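Local coordinates for conserved domain protein (Bacillus anthracis, PDB 3FBQ) that is of unknown function but is built mainly of antiparallel beta sheets and probably contains E-set, immunoglobulin-like domains, at residues E26-L31 / D46-G51; K144-K149 / A170-S175; G161-M166 / N181-K186; S175-Y180 / S227-K232; D203-D208 / E235-L240. All blocks are in the same frame, centred on the assembly; numbering follows the deposited sequence.

Interaction 1 comes first along the chain, in the hairpin of strands 29-37 and 40-49. The segments of interactions 2 and 3, 3 and 4, and 4 and 5 alternate. Interactions 1 and 2 touch, and their centres are about 11 Å apart. Interaction 2 couples the connection into strand 149-157 to the end of strand 162-171. Interactions 3 and 4 share strand 175-184, one with each of its neighbours; their centres are about 19 Å apart. Interaction 5 joins the 203-208 turn to the start of strand 239-247. Interactions 2 to 5 all reach the eight-stranded sheet. Interaction 4 also touches interaction 1, so the five-stranded and eight-stranded parts come together here.

Interaction 1 (E26-L31 / D46-G51); sequences EFSTEL and DVISDG
Ser28 turns OG toward Val47, chi1 -105°. Ile48 holds CG1 anti to its backbone N, chi1 -158°; the extended second torsion then carries CD1 out to Phe27. The contact is the open end of the beta hairpin formed by strands 29-37 and 40-49, in a five-stranded antiparallel sheet where strand 29-37 is outermost within this chain. Val47 O is gripped twice. Ser28 OG donates to Val47 O over 2.7 Å and comes from above the carbonyl plane. Thr29 N also donates to Val47 O over 2.7 Å, in that plane and nearly straight at 174°. Thr29 and Val47 form a hydrogen-bonded antiparallel pair, and their side chains lie side by side.

Glu30 and Asp46 are the next pair, non-hydrogen-bonded, on the other face. Glu30 OE1 and Asp46 OD2 are 4.4 Å apart, and both would carry negative charge. Lys25 makes a salt bridge to Asp46 and a weak, long ion pair with Glu30, which probably offsets the repulsion. Ser28 CB packs on Asp46 CB at 3.8 Å. Beyond the strands the Phe27 ring turns away toward Met146, Pro173 and Val174. Its CB stays behind, 4.0 Å from Ile48 CD1.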
# COMPACT_ATOMS: atom_id res chain seq x y z
N GLU A 26 15.43 -24.36 12.50
CA GLU A 26 16.43 -24.72 13.47
C GLU A 26 17.57 -23.70 13.37
O GLU A 26 18.28 -23.41 14.34
CB GLU A 26 16.85 -26.17 13.30
CG GLU A 26 17.50 -26.69 14.56
CD GLU A 26 17.32 -28.21 14.77
OE1 GLU A 26 17.39 -28.62 15.99
OE2 GLU A 26 17.11 -28.94 13.73
N PHE A 27 17.71 -23.14 12.20
CA PHE A 27 18.77 -22.23 11.98
C PHE A 27 18.25 -20.85 12.13
O PHE A 27 19.00 -19.90 12.10
CB PHE A 27 19.41 -22.49 10.63
CG PHE A 27 20.41 -23.57 10.70
CD1 PHE A 27 21.78 -23.26 10.68
CD2 PHE A 27 20.00 -24.89 10.87
CE1 PHE A 27 22.72 -24.26 10.77
CE2 PHE A 27 20.92 -25.90 10.99
CZ PHE A 27 22.30 -25.60 10.96
N SER A 28 16.97 -20.76 12.39
CA SER A 28 16.37 -19.45 12.65
C SER A 28 16.57 -18.85 14.02
O SER A 28 16.91 -19.54 15.00
CB SER A 28 14.90 -19.46 12.27
OG SER A 28 14.91 -18.71 11.06
N THR A 29 16.40 -17.53 14.06
CA THR A 29 16.39 -16.79 15.30
C THR A 29 14.94 -16.55 15.59
O THR A 29 14.20 -15.92 14.77
CB THR A 29 17.03 -15.41 15.16
OG1 THR A 29 18.30 -15.54 14.53
CG2 THR A 29 17.13 -14.71 16.49
N GLU A 30 14.55 -17.07 16.73
CA GLU A 30 13.19 -17.04 17.14
C GLU A 30 12.98 -15.71 17.81
O GLU A 30 13.73 -15.40 18.72
CB GLU A 30 12.93 -18.14 18.16
CG GLU A 30 11.86 -17.81 19.14
CD GLU A 30 11.26 -19.06 19.77
OE1 GLU A 30 10.51 -19.75 19.06
OE2 GLU A 30 11.57 -19.34 20.97
N LEU A 31 11.98 -14.92 17.38
CA LEU A 31 11.74 -13.76 18.19
C LEU A 31 10.37 -13.49 18.78
O LEU A 31 10.26 -12.90 19.83
CB LEU A 31 12.47 -12.52 17.69
CG LEU A 31 12.51 -11.94 16.29
CD1 LEU A 31 11.42 -10.92 16.19
CD2 LEU A 31 13.83 -11.26 16.26
N ASP A 46 9.88 -16.60 13.44
CA ASP A 46 11.23 -17.03 13.08
C ASP A 46 11.87 -16.05 12.11
O ASP A 46 11.21 -15.50 11.23
CB ASP A 46 11.20 -18.43 12.47
CG ASP A 46 10.92 -19.51 13.50
OD1 ASP A 46 10.87 -20.70 13.12
OD2 ASP A 46 10.75 -19.16 14.69
N VAL A 47 13.17 -15.83 12.27
CA VAL A 47 13.92 -14.93 11.39
C VAL A 47 15.22 -15.56 10.93
O VAL A 47 15.89 -16.27 11.68
CB VAL A 47 14.23 -13.60 12.10
CG1 VAL A 47 15.18 -13.82 13.26
CG2 VAL A 47 14.81 -12.60 11.11
N ILE A 48 15.58 -15.31 9.67
CA ILE A 48 16.78 -15.92 9.07
C ILE A 48 17.14 -15.22 7.76
O ILE A 48 16.30 -14.71 7.05
CB ILE A 48 16.52 -17.38 8.71
CG1 ILE A 48 17.85 -18.18 8.61
CG2 ILE A 48 15.62 -17.50 7.42
CD1 ILE A 48 17.66 -19.68 8.38
N SER A 49 18.41 -15.26 7.42
CA SER A 49 18.95 -14.49 6.30
C SER A 49 20.14 -15.24 5.73
O SER A 49 21.15 -15.56 6.43
CB SER A 49 19.41 -13.12 6.76
OG SER A 49 20.30 -12.60 5.82
N ASP A 50 19.97 -15.54 4.45
CA ASP A 50 20.91 -16.24 3.56
C ASP A 50 22.19 -15.46 3.54
O ASP A 50 23.19 -15.98 3.14
CB ASP A 50 20.38 -16.13 2.08
CG ASP A 50 19.97 -17.43 1.50
OD1 ASP A 50 20.42 -18.45 2.04
OD2 ASP A 50 19.25 -17.49 0.46
N GLY A 51 22.15 -14.17 3.84
CA GLY A 51 23.10 -13.27 3.19
C GLY A 51 22.51 -12.75 1.88
O GLY A 51 22.78 -11.59 1.46

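Interaction 2 (K144-K149 / A170-S175); sequences KSMDSK and AMSPVS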
# COMPACT_ATOMS: atom_id res chain seq x y z
N LYS A 144 21.71 -10.65 11.71
CA LYS A 144 22.94 -11.27 11.24
C LYS A 144 22.65 -12.47 10.34
O LYS A 144 21.86 -13.35 10.69
CB LYS A 144 23.81 -11.71 12.43
CG LYS A 144 25.27 -11.94 12.08
CD LYS A 144 26.12 -12.09 13.33
CE LYS A 144 27.35 -12.93 13.06
NZ LYS A 144 28.54 -12.09 12.73
N SER A 145 23.30 -12.49 9.18
CA SER A 145 23.13 -13.59 8.22
C SER A 145 23.87 -14.83 8.65
O SER A 145 24.98 -14.76 9.15
CB SER A 145 23.72 -13.18 6.89
OG SER A 145 23.03 -12.08 6.32
N MET A 146 23.31 -16.00 8.37
CA MET A 146 24.12 -17.20 8.42
C MET A 146 25.24 -17.07 7.37
O MET A 146 25.05 -16.40 6.36
CB MET A 146 23.30 -18.52 8.40
CG MET A 146 22.37 -18.86 7.25
SD MET A 146 21.34 -20.38 7.58
CE MET A 146 22.46 -20.91 8.76
N ASP A 147 26.42 -17.62 7.65
CA ASP A 147 27.52 -17.73 6.66
C ASP A 147 27.24 -18.68 5.53
O ASP A 147 26.64 -19.75 5.72
CB ASP A 147 28.78 -18.27 7.33
CG ASP A 147 29.70 -17.17 7.85
OD1 ASP A 147 30.04 -16.24 7.02
OD2 ASP A 147 30.08 -17.24 9.06
N SER A 148 27.71 -18.32 4.35
CA SER A 148 27.73 -19.26 3.25
C SER A 148 29.04 -19.23 2.44
O SER A 148 29.65 -18.16 2.28
CB SER A 148 26.59 -18.95 2.36
OG SER A 148 26.82 -17.66 1.92
N LYS A 149 29.41 -20.40 1.91
CA LYS A 149 30.53 -20.57 0.98
C LYS A 149 30.08 -20.32 -0.43
O LYS A 149 29.31 -21.12 -1.00
CB LYS A 149 31.06 -22.00 1.06
CG LYS A 149 32.47 -22.08 1.62
CD LYS A 149 33.36 -23.14 0.94
CE LYS A 149 34.28 -22.54 -0.10
NZ LYS A 149 33.57 -22.32 -1.41
N ALA A 170 26.23 -20.73 -3.97
CA ALA A 170 26.44 -20.39 -2.57
C ALA A 170 25.78 -21.36 -1.58
O ALA A 170 24.62 -21.62 -1.69
CB ALA A 170 26.03 -18.93 -2.29
N MET A 171 26.53 -21.86 -0.60
CA MET A 171 26.07 -23.01 0.16
C MET A 171 26.02 -22.67 1.65
O MET A 171 27.06 -22.46 2.24
CB MET A 171 26.96 -24.23 -0.16
CG MET A 171 27.20 -24.47 -1.74
SD MET A 171 28.74 -25.44 -2.22
CE MET A 171 30.06 -24.21 -2.35
N SER A 172 24.82 -22.55 2.22
CA SER A 172 24.65 -22.39 3.66
C SER A 172 24.42 -23.74 4.28
O SER A 172 24.37 -24.74 3.60
CB SER A 172 23.44 -21.54 3.99
OG SER A 172 22.20 -22.24 3.81
N PRO A 173 24.24 -23.79 5.59
CA PRO A 173 24.05 -25.09 6.20
C PRO A 173 22.66 -25.71 5.94
O PRO A 173 22.44 -26.94 6.15
CB PRO A 173 24.19 -24.78 7.69
CG PRO A 173 24.97 -23.56 7.72
CD PRO A 173 24.55 -22.76 6.58
N VAL A 174 21.77 -24.87 5.44
CA VAL A 174 20.36 -25.09 5.49
C VAL A 174 19.88 -25.16 4.02
O VAL A 174 18.90 -25.85 3.68
CB VAL A 174 19.75 -23.86 6.27
CG1 VAL A 174 19.13 -22.88 5.40
CG2 VAL A 174 18.83 -24.29 7.32
N SER A 175 20.62 -24.49 3.12
CA SER A 175 20.18 -24.32 1.74
C SER A 175 21.36 -23.90 0.89
O SER A 175 22.46 -23.66 1.39
CB SER A 175 19.05 -23.27 1.67
OG SER A 175 19.58 -21.97 1.96
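Met146 reaches across to Pro173 and Val174. Its CB points toward the 170-175 segment. CG sits between the backbone N and the carbonyl carbon, chi1 60°. SD lies 4.0 Å from Val174 CG1, with the two side chains crossing at about a right angle. The chain then bends at chi3, and the tip, CE, meets Pro173 CD at 3.5 Å, tip to tip. Tyr24 of helix 24-27 also packs on Val174.

Further on the backbones pair. Lys149 and Met171 form a hydrogen-bonded antiparallel bridge where strand 149-157 starts beside the end of strand 162-171 in the eight-stranded sheet. Lys149 N donates to Met171 O over 3.1 Å, and Met171 N returns a bond to Lys149 O over 2.9 Å. The two side chains run side by side, with Met171 CE 4.1 Å from Lys149 NZ.

The 170-175 segment leaves its strand through an ST turn. Ser172 OG accepts from Val174 N at 3.1 Å and donates to Ser175 O at 2.8 Å. Ser172 N also bonds to Ser175 O. Ser148 CB rests against Met171 O, while its OG is hydrogen-bonded to Lys111.

Interaction 3 (G161-M166 / N181-K186); sequences GIKANM and NQEVSK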
# COMPACT_ATOMS: atom_id res chain seq x y z
N GLY A 161 19.14 -20.12 -29.58
CA GLY A 161 19.50 -18.72 -29.68
C GLY A 161 19.69 -17.97 -28.38
O GLY A 161 19.73 -16.75 -28.32
N ILE A 162 19.86 -18.72 -27.32
CA ILE A 162 18.88 -18.84 -26.27
C ILE A 162 19.51 -19.78 -25.31
O ILE A 162 19.44 -20.96 -25.53
CB ILE A 162 17.69 -19.57 -26.74
CG1 ILE A 162 16.60 -18.61 -27.10
CG2 ILE A 162 17.21 -20.41 -25.63
CD1 ILE A 162 15.33 -19.00 -26.53
N LYS A 163 20.14 -19.28 -24.27
CA LYS A 163 21.37 -19.87 -23.81
C LYS A 163 21.55 -19.54 -22.36
O LYS A 163 21.28 -18.43 -21.98
CB LYS A 163 22.51 -19.28 -24.60
CG LYS A 163 23.39 -18.41 -23.82
CD LYS A 163 24.67 -19.12 -23.54
CE LYS A 163 25.79 -18.53 -24.30
NZ LYS A 163 26.86 -17.99 -23.45
N ALA A 164 21.97 -20.49 -21.53
CA ALA A 164 21.89 -20.28 -20.06
C ALA A 164 23.27 -20.22 -19.42
O ALA A 164 24.05 -21.14 -19.60
CB ALA A 164 21.04 -21.34 -19.42
N ASN A 165 23.60 -19.15 -18.72
CA ASN A 165 24.93 -19.05 -18.09
C ASN A 165 24.93 -19.11 -16.60
O ASN A 165 24.31 -18.27 -15.94
CB ASN A 165 25.61 -17.76 -18.50
CG ASN A 165 25.51 -17.52 -19.95
OD1 ASN A 165 26.23 -18.14 -20.75
ND2 ASN A 165 24.58 -16.65 -20.34
N MET A 166 25.66 -20.08 -16.06
CA MET A 166 25.85 -20.14 -14.63
C MET A 166 26.67 -18.90 -14.22
O MET A 166 27.33 -18.27 -15.06
CB MET A 166 26.55 -21.48 -14.29
CG MET A 166 25.66 -22.80 -14.40
SD MET A 166 23.92 -22.68 -13.77
CE MET A 166 23.05 -22.06 -15.21
N ASN A 181 21.85 -16.56 -15.51
CA ASN A 181 21.14 -15.66 -16.44
C ASN A 181 20.89 -16.28 -17.77
O ASN A 181 21.59 -17.20 -18.14
CB ASN A 181 21.86 -14.33 -16.67
CG ASN A 181 23.25 -14.52 -17.17
OD1 ASN A 181 23.51 -15.06 -18.25
ND2 ASN A 181 24.17 -14.07 -16.37
N GLN A 182 19.88 -15.75 -18.47
CA GLN A 182 19.50 -16.21 -19.80
C GLN A 182 19.92 -15.11 -20.71
O GLN A 182 19.85 -13.94 -20.34
CB GLN A 182 17.99 -16.45 -19.91
CG GLN A 182 17.07 -15.32 -19.45
CD GLN A 182 15.57 -15.67 -19.55
OE1 GLN A 182 14.78 -14.97 -20.24
NE2 GLN A 182 15.17 -16.72 -18.85
N GLU A 183 20.41 -15.53 -21.89
CA GLU A 183 20.58 -14.67 -23.08
C GLU A 183 19.76 -15.16 -24.29
O GLU A 183 19.65 -16.37 -24.52
CB GLU A 183 22.05 -14.57 -23.43
CG GLU A 183 22.83 -13.76 -22.42
CD GLU A 183 24.32 -14.05 -22.50
OE1 GLU A 183 24.84 -14.11 -23.64
OE2 GLU A 183 24.97 -14.23 -21.44
N VAL A 184 19.18 -14.21 -25.02
CA VAL A 184 18.33 -14.46 -26.20
C VAL A 184 18.87 -13.67 -27.43
O VAL A 184 19.15 -12.45 -27.34
CB VAL A 184 16.87 -14.05 -25.90
CG1 VAL A 184 15.92 -14.60 -26.95
CG2 VAL A 184 16.45 -14.54 -24.56
N SER A 185 19.02 -14.36 -28.56
CA SER A 185 19.60 -13.75 -29.77
C SER A 185 18.58 -12.94 -30.54
O SER A 185 17.37 -13.16 -30.38
CB SER A 185 20.08 -14.84 -30.72
OG SER A 185 18.95 -15.47 -31.30
N LYS A 186 19.07 -12.05 -31.42
CA LYS A 186 18.17 -11.32 -32.34
C LYS A 186 17.26 -12.29 -33.11
O LYS A 186 16.06 -12.04 -33.19
CB LYS A 186 18.90 -10.29 -33.24
CG LYS A 186 19.84 -10.86 -34.32
CD LYS A 186 19.15 -11.04 -35.72
CE LYS A 186 19.88 -12.06 -36.64
NZ LYS A 186 20.35 -11.40 -37.91
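Asn165 and Asn181 meet through their side-chain amides, whose planes are turned 53° apart. Asn165 CG is anti to its carbonyl carbon, chi1 -46°, and Asn181 CG lies between its backbone N and carbonyl carbon; these turns bring the amides together. Asn165 ND2 donates to Asn181 OD1 over 2.8 Å, and the acceptor lies in the amide plane of Asn165. At the other end of that amide, Lys163 NZ donates to Asn165 OD1 over 2.8 Å, in the carbonyl plane and on a lone pair. The Glu183 carboxylate approaches the same amide with its plane turned by 31°. Its OE2 is close to Asn165 ND2, but the angle is poor for a hydrogen bond.

These groups lie on one face of the beta hairpin of strands 162-171 and 175-184, here at its open end. Asn165 and Asn181 are a hydrogen-bonded antiparallel pair. Asn165 N donates to Asn181 O over 2.9 Å, and Asn181 N returns a bond to Asn165 O over 3.0 Å. Lys163 and Glu183 form the next such pair. Glu183 N gives a nearly straight bond to Lys163 O, while the return bond from Lys163 N is weak. The Lys163 and Glu183 side chains run side by side. Asn181 ND2 is hydrogen-bonded to Glu167 OE1.

On the other face Ile162 and Val184 lie side by side, pointing the same way. Ile162 CG1 touches Val184 CG1 at 4.1 Å. Beyond them, Gly161 O takes a weak bond from Ser185 N. Ser185 is the N-cap of the helix that follows, and its OG is bonded to Ala188 N.

Interaction 4 (S175-Y180 / S227-K232); sequences SFILYY and SATFQK
Phe176 and Phe230 form the dense core of this contact. Phe230 CB sits over one face of the Phe176 ring, offset toward the rim and 3.9 Å from the centroid, in a CH-pi contact. The ring planes are nearly parallel, at 14°, but slid apart so that they barely overlap. Phe176 CG is turned toward Phe230 by a chi1 of 80°. Leu178 crosses Phe230 at about a right angle, with Leu178 CD1 3.8 Å from Phe230 CE2. Val201 of strand 196-203 packs against all three side chains. The backbone is bonded in step. Phe176 N to Phe230 O and Phe230 N to Phe176 O are both 2.8 Å, and Leu178 pairs likewise with Ala228.

The other face is more polar. Ile177 CG1 lies 3.9 Å from Thr229 CG2, and Ile177 CG2 rests over a face of the Tyr179 ring. The hydroxyls of Ser227 and Thr229 both bond to Asn214, and Tyr179 OH bonds to Arg52.

At the Ser175 end the solvent side begins. Gln231 is partly exposed and Lys232 exposed, with both CB atoms pointing away. The arrangement is that of adjacent antiparallel strands far apart in sequence, consistent with an immunoglobulin-like E-set domain.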
# COMPACT_ATOMS: atom_id res chain seq x y z
N SER A 175 20.62 -24.49 3.12
CA SER A 175 20.18 -24.32 1.74
C SER A 175 21.36 -23.90 0.89
O SER A 175 22.46 -23.66 1.39
CB SER A 175 19.05 -23.27 1.67
OG SER A 175 19.58 -21.97 1.96
N PHE A 176 21.15 -23.90 -0.42
CA PHE A 176 22.19 -23.42 -1.37
C PHE A 176 21.61 -22.66 -2.53
O PHE A 176 20.50 -22.95 -2.94
CB PHE A 176 23.11 -24.56 -1.83
CG PHE A 176 22.53 -25.43 -2.92
CD1 PHE A 176 22.02 -26.69 -2.63
CD2 PHE A 176 22.52 -25.01 -4.23
CE1 PHE A 176 21.51 -27.53 -3.62
CE2 PHE A 176 21.97 -25.81 -5.22
CZ PHE A 176 21.50 -27.09 -4.92
N ILE A 177 22.34 -21.73 -3.11
CA ILE A 177 21.81 -20.81 -4.17
C ILE A 177 22.50 -20.88 -5.51
O ILE A 177 23.71 -20.83 -5.59
CB ILE A 177 21.90 -19.35 -3.73
CG1 ILE A 177 21.20 -19.14 -2.37
CG2 ILE A 177 21.33 -18.43 -4.79
CD1 ILE A 177 21.53 -17.83 -1.77
N LEU A 178 21.74 -21.01 -6.59
CA LEU A 178 22.34 -20.89 -7.94
C LEU A 178 22.05 -19.53 -8.61
O LEU A 178 20.90 -19.20 -8.88
CB LEU A 178 21.91 -22.04 -8.86
CG LEU A 178 22.27 -23.45 -8.37
CD1 LEU A 178 21.73 -24.45 -9.34
CD2 LEU A 178 23.74 -23.72 -8.10
N TYR A 179 23.10 -18.77 -8.87
CA TYR A 179 22.96 -17.55 -9.61
C TYR A 179 23.25 -17.78 -11.08
O TYR A 179 24.25 -18.38 -11.47
CB TYR A 179 23.98 -16.58 -9.14
CG TYR A 179 23.82 -16.15 -7.74
CD1 TYR A 179 23.06 -15.00 -7.42
CD2 TYR A 179 24.50 -16.83 -6.68
CE1 TYR A 179 22.95 -14.56 -6.13
CE2 TYR A 179 24.40 -16.38 -5.36
CZ TYR A 179 23.62 -15.25 -5.10
OH TYR A 179 23.51 -14.80 -3.81
N TYR A 180 22.41 -17.22 -11.91
CA TYR A 180 22.62 -17.41 -13.32
C TYR A 180 21.75 -16.44 -14.18
O TYR A 180 21.01 -15.61 -13.64
CB TYR A 180 22.31 -18.86 -13.63
CG TYR A 180 20.84 -19.13 -13.50
CD1 TYR A 180 20.24 -19.37 -12.26
CD2 TYR A 180 20.02 -19.12 -14.65
CE1 TYR A 180 18.86 -19.60 -12.17
CE2 TYR A 180 18.64 -19.36 -14.57
CZ TYR A 180 18.07 -19.60 -13.34
OH TYR A 180 16.74 -19.85 -13.32
N SER A 227 18.05 -15.96 -9.78
CA SER A 227 18.68 -16.89 -8.84
C SER A 227 17.64 -17.76 -8.18
O SER A 227 16.45 -17.37 -8.09
CB SER A 227 19.46 -16.13 -7.80
OG SER A 227 18.62 -15.80 -6.74
N ALA A 228 18.01 -18.96 -7.73
CA ALA A 228 17.02 -19.80 -7.07
C ALA A 228 17.61 -20.43 -5.86
O ALA A 228 18.86 -20.58 -5.74
CB ALA A 228 16.57 -20.83 -7.97
N THR A 229 16.76 -20.85 -4.94
CA THR A 229 17.34 -21.48 -3.75
C THR A 229 16.91 -22.91 -3.65
O THR A 229 15.78 -23.23 -3.97
CB THR A 229 16.99 -20.68 -2.51
OG1 THR A 229 17.16 -19.31 -2.85
CG2 THR A 229 17.94 -21.07 -1.29
N PHE A 230 17.83 -23.77 -3.26
CA PHE A 230 17.52 -25.17 -3.19
C PHE A 230 17.99 -25.78 -1.87
O PHE A 230 18.76 -25.15 -1.10
CB PHE A 230 18.16 -25.94 -4.32
CG PHE A 230 17.97 -25.35 -5.70
CD1 PHE A 230 17.14 -26.02 -6.66
CD2 PHE A 230 18.66 -24.20 -6.09
CE1 PHE A 230 17.00 -25.55 -7.97
CE2 PHE A 230 18.52 -23.66 -7.41
CZ PHE A 230 17.68 -24.35 -8.36
N GLN A 231 17.47 -26.98 -1.64
CA GLN A 231 17.64 -27.80 -0.45
C GLN A 231 19.06 -27.92 0.04
O GLN A 231 20.00 -27.83 -0.75
CB GLN A 231 17.17 -29.23 -0.76
CG GLN A 231 15.68 -29.35 -1.03
CD GLN A 231 15.30 -30.79 -1.24
OE1 GLN A 231 14.72 -31.15 -2.25
NE2 GLN A 231 15.67 -31.63 -0.30
N LYS A 232 19.22 -28.13 1.36
CA LYS A 232 20.50 -28.56 1.93
C LYS A 232 21.17 -29.45 0.90
O LYS A 232 20.68 -30.55 0.62
CB LYS A 232 20.27 -29.36 3.20
CG LYS A 232 21.24 -29.00 4.26
CD LYS A 232 21.51 -30.14 5.16
CE LYS A 232 22.70 -29.88 6.07
NZ LYS A 232 24.06 -29.65 5.43

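Interaction 5 (D203-D208 / E235-L240); sequences DDLGND and ENATKL
Asp203 and Leu240 face each other as a non-hydrogen-bonded antiparallel pair, their CA atoms 4.2 Å apart. From Asp203 the chain makes a type I beta turn that ends at Gly206. The 235-240 segment is loop until strand 239-247 begins.

Asp204 carries the polar contact. Its carboxylate takes Thr238 N with both oxygens, at 2.8 Å to Asp204 OD1 and 3.0 Å to Asp204 OD2, each on the syn side. Lys239 N also donates to Asp204 OD1. It comes from above the carboxylate plane, on the same face as Thr238 N. Two successive backbone N-H groups are thus held by one side chain.

Leu205 lies beside this grip. Its CD2 reaches Asn236 O at 3.5 Å and Asn236 CB at 3.9 Å. In Asp203, chi1 61° puts CG between backbone N and carbonyl carbon, where the carboxylate oxygens meet Ala237 CB and Asn207 N. Asp203 OD2 rests 3.5 Å from Ala237 CB and is hydrogen-bonded to Tyr209. Asp203 OD1 accepts from Asn207 N at 3.1 Å, just past the turn. Asp203 CB packs on Leu240 CD2 at 4.2 Å. The whole is a hairpin turn, linking strands 196-203 and 208-218, in which the Asp204 carboxylate holds the backbone N-H groups of Thr238 and Lys239 where strand 239-247 of the eight-stranded sheet begins.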
# COMPACT_ATOMS: atom_id res chain seq x y z
N ASP A 203 22.54 -34.06 -8.21
CA ASP A 203 23.96 -34.23 -7.95
C ASP A 203 24.46 -35.58 -8.47
O ASP A 203 23.69 -36.38 -9.00
CB ASP A 203 24.25 -34.11 -6.45
CG ASP A 203 23.53 -35.16 -5.63
OD1 ASP A 203 23.01 -36.12 -6.22
OD2 ASP A 203 23.49 -35.01 -4.39
N ASP A 204 25.76 -35.82 -8.32
CA ASP A 204 26.43 -36.89 -9.05
C ASP A 204 25.73 -38.23 -8.85
O ASP A 204 26.14 -39.24 -9.41
CB ASP A 204 27.89 -36.99 -8.63
CG ASP A 204 28.17 -36.32 -7.30
OD1 ASP A 204 27.91 -35.10 -7.18
OD2 ASP A 204 28.64 -37.00 -6.37
N LEU A 205 24.67 -38.22 -8.04
CA LEU A 205 24.59 -39.10 -6.88
C LEU A 205 23.22 -39.75 -6.78
O LEU A 205 22.98 -40.59 -5.91
CB LEU A 205 24.90 -38.32 -5.60
CG LEU A 205 25.34 -39.16 -4.39
CD1 LEU A 205 26.10 -40.40 -4.84
CD2 LEU A 205 26.18 -38.32 -3.44
N GLY A 206 22.32 -39.37 -7.68
CA GLY A 206 20.92 -39.75 -7.57
C GLY A 206 20.01 -38.57 -7.36
O GLY A 206 18.98 -38.43 -8.03
N ASN A 207 20.38 -37.70 -6.43
CA ASN A 207 19.41 -36.83 -5.76
C ASN A 207 18.96 -35.65 -6.54
O ASN A 207 19.68 -35.10 -7.37
CB ASN A 207 19.99 -36.27 -4.49
CG ASN A 207 20.61 -37.32 -3.62
OD1 ASN A 207 21.81 -37.27 -3.34
ND2 ASN A 207 19.79 -38.27 -3.16
N ASP A 208 17.74 -35.24 -6.21
CA ASP A 208 17.08 -34.11 -6.82
C ASP A 208 16.99 -33.01 -5.76
O ASP A 208 16.98 -33.29 -4.56
CB ASP A 208 15.70 -34.52 -7.27
CG ASP A 208 15.36 -33.97 -8.66
OD1 ASP A 208 14.82 -32.80 -8.82
OD2 ASP A 208 15.64 -34.75 -9.61
N GLU A 235 25.99 -33.91 1.56
CA GLU A 235 27.43 -33.75 1.90
C GLU A 235 28.40 -34.60 1.09
O GLU A 235 29.59 -34.25 0.97
CB GLU A 235 27.71 -33.92 3.39
CG GLU A 235 27.33 -32.69 4.24
CD GLU A 235 28.22 -31.42 3.99
OE1 GLU A 235 29.48 -31.54 3.86
OE2 GLU A 235 27.68 -30.29 3.99
N ASN A 236 27.90 -35.73 0.57
CA ASN A 236 28.70 -36.63 -0.23
C ASN A 236 28.68 -36.28 -1.71
O ASN A 236 29.30 -37.00 -2.49
CB ASN A 236 28.20 -38.08 -0.12
CG ASN A 236 28.40 -38.72 1.24
OD1 ASN A 236 29.41 -38.49 1.97
ND2 ASN A 236 27.44 -39.59 1.59
N ALA A 237 27.92 -35.27 -2.12
CA ALA A 237 27.88 -34.83 -3.50
C ALA A 237 29.17 -34.12 -3.89
O ALA A 237 29.71 -33.30 -3.13
CB ALA A 237 26.69 -33.89 -3.73
N THR A 238 29.63 -34.42 -5.10
CA THR A 238 30.83 -33.85 -5.73
C THR A 238 30.48 -32.84 -6.83
O THR A 238 31.22 -31.88 -7.07
CB THR A 238 31.61 -34.98 -6.44
OG1 THR A 238 32.05 -35.93 -5.47
CG2 THR A 238 32.80 -34.41 -7.22
N LYS A 239 29.36 -33.08 -7.52
CA LYS A 239 29.05 -32.33 -8.71
C LYS A 239 27.54 -32.15 -8.77
O LYS A 239 26.79 -33.07 -8.39
CB LYS A 239 29.52 -33.12 -9.94
CG LYS A 239 31.04 -33.05 -10.22
CD LYS A 239 31.36 -33.75 -11.53
CE LYS A 239 30.80 -35.19 -11.48
NZ LYS A 239 30.24 -35.75 -12.80
N LEU A 240 27.11 -30.98 -9.27
CA LEU A 240 25.69 -30.72 -9.58
C LEU A 240 25.46 -30.84 -11.07
O LEU A 240 26.24 -30.31 -11.89
CB LEU A 240 25.24 -29.32 -9.13
CG LEU A 240 25.19 -29.14 -7.61
CD1 LEU A 240 25.12 -27.68 -7.14
CD2 LEU A 240 24.06 -29.96 -7.00